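Local coordinates for Kid toxin protein (Escherichia coli, PDB 1M1F) that acts as the toxin of a plasmid toxin-antitoxin system, probably cleaving RNA as an endoribonuclease, and kills daughter cells that have lost the plasmid, at residues G4-V9 / E91-T96; P24-T29 / V41-T46. All coordinates share one frame; numbering follows the deposited sequence.

Contact 1 (G4-V9 / E91-T96)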
loop_
_atom_site.group_PDB
_atom_site.type_symbol
_atom_site.label_atom_id
_atom_site.label_comp_id
_atom_site.label_asym_id
_atom_site.label_seq_id
_atom_site.Cartn_x
_atom_site.Cartn_y
_atom_site.Cartn_z
ATOM N N GLY A 4 8.441 11.568 2.737
ATOM C CA GLY A 4 8.227 12.528 3.808
ATOM C C GLY A 4 7.410 13.754 3.438
ATOM O O GLY A 4 7.077 14.567 4.307
ATOM N N GLU A 5 7.080 13.902 2.163
ATOM C CA GLU A 5 6.206 14.986 1.742
ATOM C C GLU A 5 4.756 14.621 1.993
ATOM O O GLU A 5 4.350 13.469 1.841
ATOM C CB GLU A 5 6.373 15.308 0.257
ATOM C CG GLU A 5 7.731 15.894 -0.082
ATOM C CD GLU A 5 7.977 16.065 -1.567
ATOM O OE1 GLU A 5 7.184 15.592 -2.392
ATOM O OE2 GLU A 5 9.002 16.687 -1.912
ATOM N N ILE A 6 3.976 15.630 2.350
ATOM C CA ILE A 6 2.537 15.527 2.462
ATOM C C ILE A 6 1.955 16.201 1.222
ATOM O O ILE A 6 2.318 17.342 0.895
ATOM C CB ILE A 6 2.025 16.227 3.725
ATOM C CG1 ILE A 6 2.490 15.464 4.961
ATOM C CG2 ILE A 6 0.510 16.321 3.711
ATOM C CD1 ILE A 6 2.081 16.107 6.268
ATOM N N TRP A 7 1.093 15.454 0.520
ATOM C CA TRP A 7 0.384 15.911 -0.675
ATOM C C TRP A 7 -1.114 15.835 -0.447
ATOM O O TRP A 7 -1.602 14.896 0.180
ATOM C CB TRP A 7 0.754 15.055 -1.899
ATOM C CG TRP A 7 2.146 15.257 -2.411
ATOM C CD1 TRP A 7 3.304 15.094 -1.718
ATOM C CD2 TRP A 7 2.525 15.683 -3.724
ATOM N NE1 TRP A 7 4.386 15.385 -2.515
ATOM C CE2 TRP A 7 3.932 15.745 -3.755
ATOM C CE3 TRP A 7 1.817 16.008 -4.885
ATOM C CZ2 TRP A 7 4.636 16.127 -4.887
ATOM C CZ3 TRP A 7 2.517 16.388 -6.009
ATOM C CH2 TRP A 7 3.911 16.434 -6.005
ATOM N N LEU A 8 -1.849 16.826 -0.946
ATOM C CA LEU A 8 -3.303 16.800 -0.913
ATOM C C LEU A 8 -3.791 16.127 -2.193
ATOM O O LEU A 8 -3.476 16.583 -3.287
ATOM C CB LEU A 8 -3.843 18.222 -0.835
ATOM C CG LEU A 8 -5.368 18.326 -0.771
ATOM C CD1 LEU A 8 -5.933 17.748 0.495
ATOM C CD2 LEU A 8 -5.807 19.777 -0.945
ATOM N N VAL A 9 -4.572 15.060 -2.062
ATOM C CA VAL A 9 -4.997 14.311 -3.238
ATOM C C VAL A 9 -6.311 13.585 -3.006
ATOM O O VAL A 9 -6.620 13.177 -1.887
ATOM C CB VAL A 9 -3.871 13.303 -3.657
ATOM C CG1 VAL A 9 -3.676 12.190 -2.614
ATOM C CG2 VAL A 9 -4.126 12.740 -5.057
ATOM N N GLU A 91 3.850 20.179 2.110
ATOM C CA GLU A 91 4.932 20.424 3.057
ATOM C C GLU A 91 5.630 19.104 3.333
ATOM O O GLU A 91 5.252 18.068 2.785
ATOM C CB GLU A 91 4.376 20.994 4.367
ATOM C CG GLU A 91 3.438 20.042 5.080
ATOM C CD GLU A 91 2.789 20.635 6.310
ATOM O OE1 GLU A 91 3.250 21.682 6.800
ATOM O OE2 GLU A 91 1.822 20.035 6.808
ATOM N N ARG A 92 6.653 19.134 4.166
ATOM C CA ARG A 92 7.356 17.924 4.552
ATOM C C ARG A 92 7.195 17.700 6.031
ATOM O O ARG A 92 7.089 18.662 6.800
ATOM C CB ARG A 92 8.857 18.060 4.363
ATOM C CG ARG A 92 9.418 18.497 3.056
ATOM C CD ARG A 92 10.917 18.202 3.060
ATOM N NE ARG A 92 11.074 16.903 3.707
ATOM C CZ ARG A 92 11.750 15.861 3.243
ATOM N NH1 ARG A 92 12.472 15.940 2.132
ATOM N NH2 ARG A 92 11.727 14.739 3.942
ATOM N N VAL A 93 7.247 16.445 6.459
ATOM C CA VAL A 93 7.253 16.153 7.883
ATOM C C VAL A 93 8.699 15.985 8.345
ATOM O O VAL A 93 9.570 15.660 7.549
ATOM C CB VAL A 93 6.487 14.856 8.227
ATOM C CG1 VAL A 93 5.053 14.957 7.760
ATOM C CG2 VAL A 93 7.163 13.604 7.641
ATOM N N PRO A 94 8.961 16.211 9.630
ATOM C CA PRO A 94 10.286 15.924 10.187
ATOM C C PRO A 94 10.645 14.447 10.049
ATOM O O PRO A 94 9.753 13.589 10.030
ATOM C CB PRO A 94 10.142 16.286 11.672
ATOM C CG PRO A 94 8.921 17.076 11.796
ATOM C CD PRO A 94 8.042 16.789 10.625
ATOM N N GLU A 95 11.942 14.155 9.971
ATOM C CA GLU A 95 12.403 12.776 9.854
ATOM C C GLU A 95 11.948 11.911 11.025
ATOM O O GLU A 95 11.704 10.728 10.840
ATOM C CB GLU A 95 13.929 12.701 9.665
ATOM C CG GLU A 95 14.446 13.269 8.349
ATOM C CD GLU A 95 13.784 12.671 7.120
ATOM O OE1 GLU A 95 13.600 11.432 7.067
ATOM O OE2 GLU A 95 13.450 13.443 6.197
ATOM N N THR A 96 11.808 12.469 12.221
ATOM C CA THR A 96 11.314 11.671 13.324
ATOM C C THR A 96 9.940 11.066 13.007
ATOM O O THR A 96 9.708 9.893 13.272
ATOM C CB THR A 96 11.225 12.493 14.602
ATOM O OG1 THR A 96 10.605 13.750 14.313
ATOM C CG2 THR A 96 12.613 12.843 15.148
#
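Glu-91 O is the best-held polar atom here, gripped by one strong hydrogen bond and one weaker C-H contact. Ile-6 N reaches it at 2.8 Å, nearly along the C=O axis and with an almost straight N-H (175°), while Glu-5 CA lies 3.4 Å from Glu-91 O as a CA-H...O contact. The return bond, Glu-91 N to Ile-6 O, is weak at 3.4 Å, so this hydrogen-bonded pair is held mainly from one side. One step on, Val-93 N donates a hydrogen bond to Gly-4 O at 2.9 Å, again nearly along the carbonyl axis. Gly-4 suits its place because its positive phi (93°) would jam a CB against the preceding carbonyl, and a CB would also run into Arg-92 NH2.

The pairing is antiparallel and joins strand 5-10 to strand 88-92, an outermost strand of the chain's sheet, consistent with the SH3-like fold of the PemK/MazF family; Pro-94 then stands at the N-cap of helix 95-106. On the face of Ile-6 and Glu-91 the two side chains run side by side. Ile-6 extends CD1 to 3.5 Å from Val-93 CG1, their chains crossing at about a right angle. This branched apolar pair packs beside Leu-26, which Val-93 touches. The Glu-91 carboxylate finds its partners outside, in Thr-68 and the backbone N of Arg-67.

On the other face, Glu-5 is extended beyond CG, and its OE1 accepts Trp-7 NE1 at 2.8 Å. The acceptor lies in the indole plane, whereas the N-H meets the carboxylate from above its plane. With OE2 in a salt bridge to Arg-89, both oxygens of this buried acid are engaged. Arg-92, bent at chi3, turns NH2 to Glu-95 OE2, 3.1 Å away.

Contact 2 (P24-T29 / V41-T46)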
loop_
_atom_site.group_PDB
_atom_site.type_symbol
_atom_site.label_atom_id
_atom_site.label_comp_id
_atom_site.label_asym_id
_atom_site.label_seq_id
_atom_site.Cartn_x
_atom_site.Cartn_y
_atom_site.Cartn_z
ATOM N N PRO A 24 -4.877 14.904 2.873
ATOM C CA PRO A 24 -3.420 14.822 2.860
ATOM C C PRO A 24 -2.993 13.369 2.933
ATOM O O PRO A 24 -3.641 12.551 3.604
ATOM C CB PRO A 24 -3.002 15.569 4.135
ATOM C CG PRO A 24 -4.218 16.277 4.605
ATOM C CD PRO A 24 -5.384 15.521 4.104
ATOM N N VAL A 25 -1.925 13.070 2.213
ATOM C CA VAL A 25 -1.293 11.761 2.258
ATOM C C VAL A 25 0.211 11.965 2.403
ATOM O O VAL A 25 0.755 12.988 1.974
ATOM C CB VAL A 25 -1.602 10.875 1.018
ATOM C CG1 VAL A 25 -3.100 10.704 0.818
ATOM C CG2 VAL A 25 -0.947 11.421 -0.220
ATOM N N LEU A 26 0.874 11.008 3.038
ATOM C CA LEU A 26 2.313 11.062 3.272
ATOM C C LEU A 26 3.035 10.099 2.347
ATOM O O LEU A 26 2.696 8.920 2.305
ATOM C CB LEU A 26 2.605 10.697 4.729
ATOM C CG LEU A 26 4.068 10.667 5.172
ATOM C CD1 LEU A 26 4.690 12.052 5.032
ATOM C CD2 LEU A 26 4.180 10.162 6.596
ATOM N N ILE A 27 4.030 10.586 1.612
ATOM C CA ILE A 27 4.782 9.739 0.689
ATOM C C ILE A 27 5.768 8.861 1.445
ATOM O O ILE A 27 6.583 9.338 2.231
ATOM C CB ILE A 27 5.489 10.599 -0.391
ATOM C CG1 ILE A 27 4.431 11.353 -1.223
ATOM C CG2 ILE A 27 6.379 9.722 -1.284
ATOM C CD1 ILE A 27 4.947 12.140 -2.427
ATOM N N VAL A 28 5.667 7.560 1.203
ATOM C CA VAL A 28 6.505 6.542 1.838
ATOM C C VAL A 28 7.763 6.199 1.042
ATOM O O VAL A 28 8.816 5.941 1.617
ATOM C CB VAL A 28 5.673 5.236 2.017
ATOM C CG1 VAL A 28 6.518 4.064 2.509
ATOM C CG2 VAL A 28 4.503 5.487 2.957
ATOM N N THR A 29 7.640 6.168 -0.279
ATOM C CA THR A 29 8.730 5.737 -1.143
ATOM C C THR A 29 9.690 6.872 -1.463
ATOM O O THR A 29 9.299 8.038 -1.462
ATOM C CB THR A 29 8.150 5.144 -2.440
ATOM O OG1 THR A 29 6.953 5.853 -2.798
ATOM C CG2 THR A 29 7.690 3.705 -2.239
ATOM N N VAL A 41 4.026 5.145 -3.215
ATOM C CA VAL A 41 3.241 4.543 -2.159
ATOM C C VAL A 41 3.046 5.618 -1.084
ATOM O O VAL A 41 4.000 6.288 -0.678
ATOM C CB VAL A 41 3.929 3.294 -1.553
ATOM C CG1 VAL A 41 3.060 2.714 -0.454
ATOM C CG2 VAL A 41 4.201 2.267 -2.637
ATOM N N VAL A 42 1.804 5.777 -0.642
ATOM C CA VAL A 42 1.433 6.782 0.339
ATOM C C VAL A 42 0.591 6.176 1.451
ATOM O O VAL A 42 0.019 5.095 1.299
ATOM C CB VAL A 42 0.615 7.950 -0.320
ATOM C CG1 VAL A 42 1.315 8.459 -1.557
ATOM C CG2 VAL A 42 -0.805 7.515 -0.656
ATOM N N VAL A 43 0.536 6.875 2.583
ATOM C CA VAL A 43 -0.393 6.528 3.659
ATOM C C VAL A 43 -1.237 7.774 3.963
ATOM O O VAL A 43 -0.728 8.902 3.948
ATOM C CB VAL A 43 0.305 5.991 4.920
ATOM C CG1 VAL A 43 0.746 4.558 4.696
ATOM C CG2 VAL A 43 1.480 6.862 5.346
ATOM N N PRO A 44 -2.527 7.591 4.221
ATOM C CA PRO A 44 -3.414 8.741 4.409
ATOM C C PRO A 44 -3.386 9.352 5.799
ATOM O O PRO A 44 -3.094 8.680 6.784
ATOM C CB PRO A 44 -4.789 8.143 4.153
ATOM C CG PRO A 44 -4.661 6.726 4.610
ATOM C CD PRO A 44 -3.246 6.315 4.337
ATOM N N VAL A 45 -3.714 10.639 5.855
ATOM C CA VAL A 45 -3.851 11.378 7.104
ATOM C C VAL A 45 -5.333 11.597 7.373
ATOM O O VAL A 45 -6.077 11.997 6.467
ATOM C CB VAL A 45 -3.166 12.747 7.009
ATOM C CG1 VAL A 45 -3.393 13.574 8.271
ATOM C CG2 VAL A 45 -1.696 12.566 6.735
ATOM N N THR A 46 -5.762 11.314 8.599
ATOM C CA THR A 46 -7.148 11.516 9.020
ATOM C C THR A 46 -7.168 12.319 10.304
ATOM O O THR A 46 -6.143 12.519 10.939
ATOM C CB THR A 46 -7.859 10.175 9.320
ATOM O OG1 THR A 46 -7.218 9.508 10.421
ATOM C CG2 THR A 46 -7.754 9.213 8.171
#
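Thr-29 OG1 sits between its own backbone N and carbonyl carbon, with chi1 at 34°, well short of the staggered 60°, and this rotation aims the hydroxyl at the start of the facing strand. Val-41 N donates to Thr-29 OG1 at 3.0 Å. The same torsion leaves Thr-29 CG2 anti to the carbonyl carbon, where it meets Val-41 CG2 at 3.8 Å, the side chains crossing at about a right angle. Threonine thus supplies an acceptor and a methyl; OG1 is gripped twice, being also hydrogen-bonded to Asn-34 OD1, its strongest polar partner.

Val-25 and Val-42 share one rotamer, each with CG2 in the crowded position, and they cross obliquely so that Val-25 CG2 lies 3.8 Å from Val-42 CB. They sit on the face that also carries Ile-27 and Pro-44. On the face of Leu-26 and Val-43, Leu-26 CB meets Val-43 CG2 at 4.0 Å. Leu-26 has CG anti to the backbone N, and its side chain touches Met-98 and Val-101 of helix 95-106, which packs over this face.

The backbones form an antiparallel pair at the middle of the sheet, near the chain's centre. Leu-26 and Val-43 exchange two bonds; the one from Leu-26 N to Val-43 O is the straighter (2.8 Å, 173°). Val-28 N continues the pattern to Val-41 O at 2.8 Å. At the far end Val-45 N reaches Pro-24 O from above the carbonyl plane. Pro-44 pairs with Val-25 at a non-hydrogen-bonded site, so its missing N-H costs these strands no bond. At the Thr-29 end the second subunit packs against the contact, its Pro-77 on Val-41. Beta-branched and proline side chains dominate, so the strands meet through a largely apolar, mostly buried surface, with backbone polar groups paired and one threonine hydroxyl joining them.

How the contacts relate
From the N terminus, 4-9 opens strand 5-10, and the chain returns along strand 22-27 beside it. It leaves through helix 31-37 and comes back as strand 41-46, so contact 2 closes a short loop. Strands 58-60 and 71-79 and helix 82-85 follow before strand 88-92 returns to the first strand, where contact 1 closes a far longer loop that encloses contact 2 entirely; the two do not cross. Strands 5-10 and 22-27 are neighbours, joined by probable hydrogen bonds from Val-25 N to Trp-7 O and Ile-27 N to Glu-5 O. Together the contacts tie four strands side by side in one sheet, 41-46, 22-27, 5-10 and 88-92, from its middle to one border.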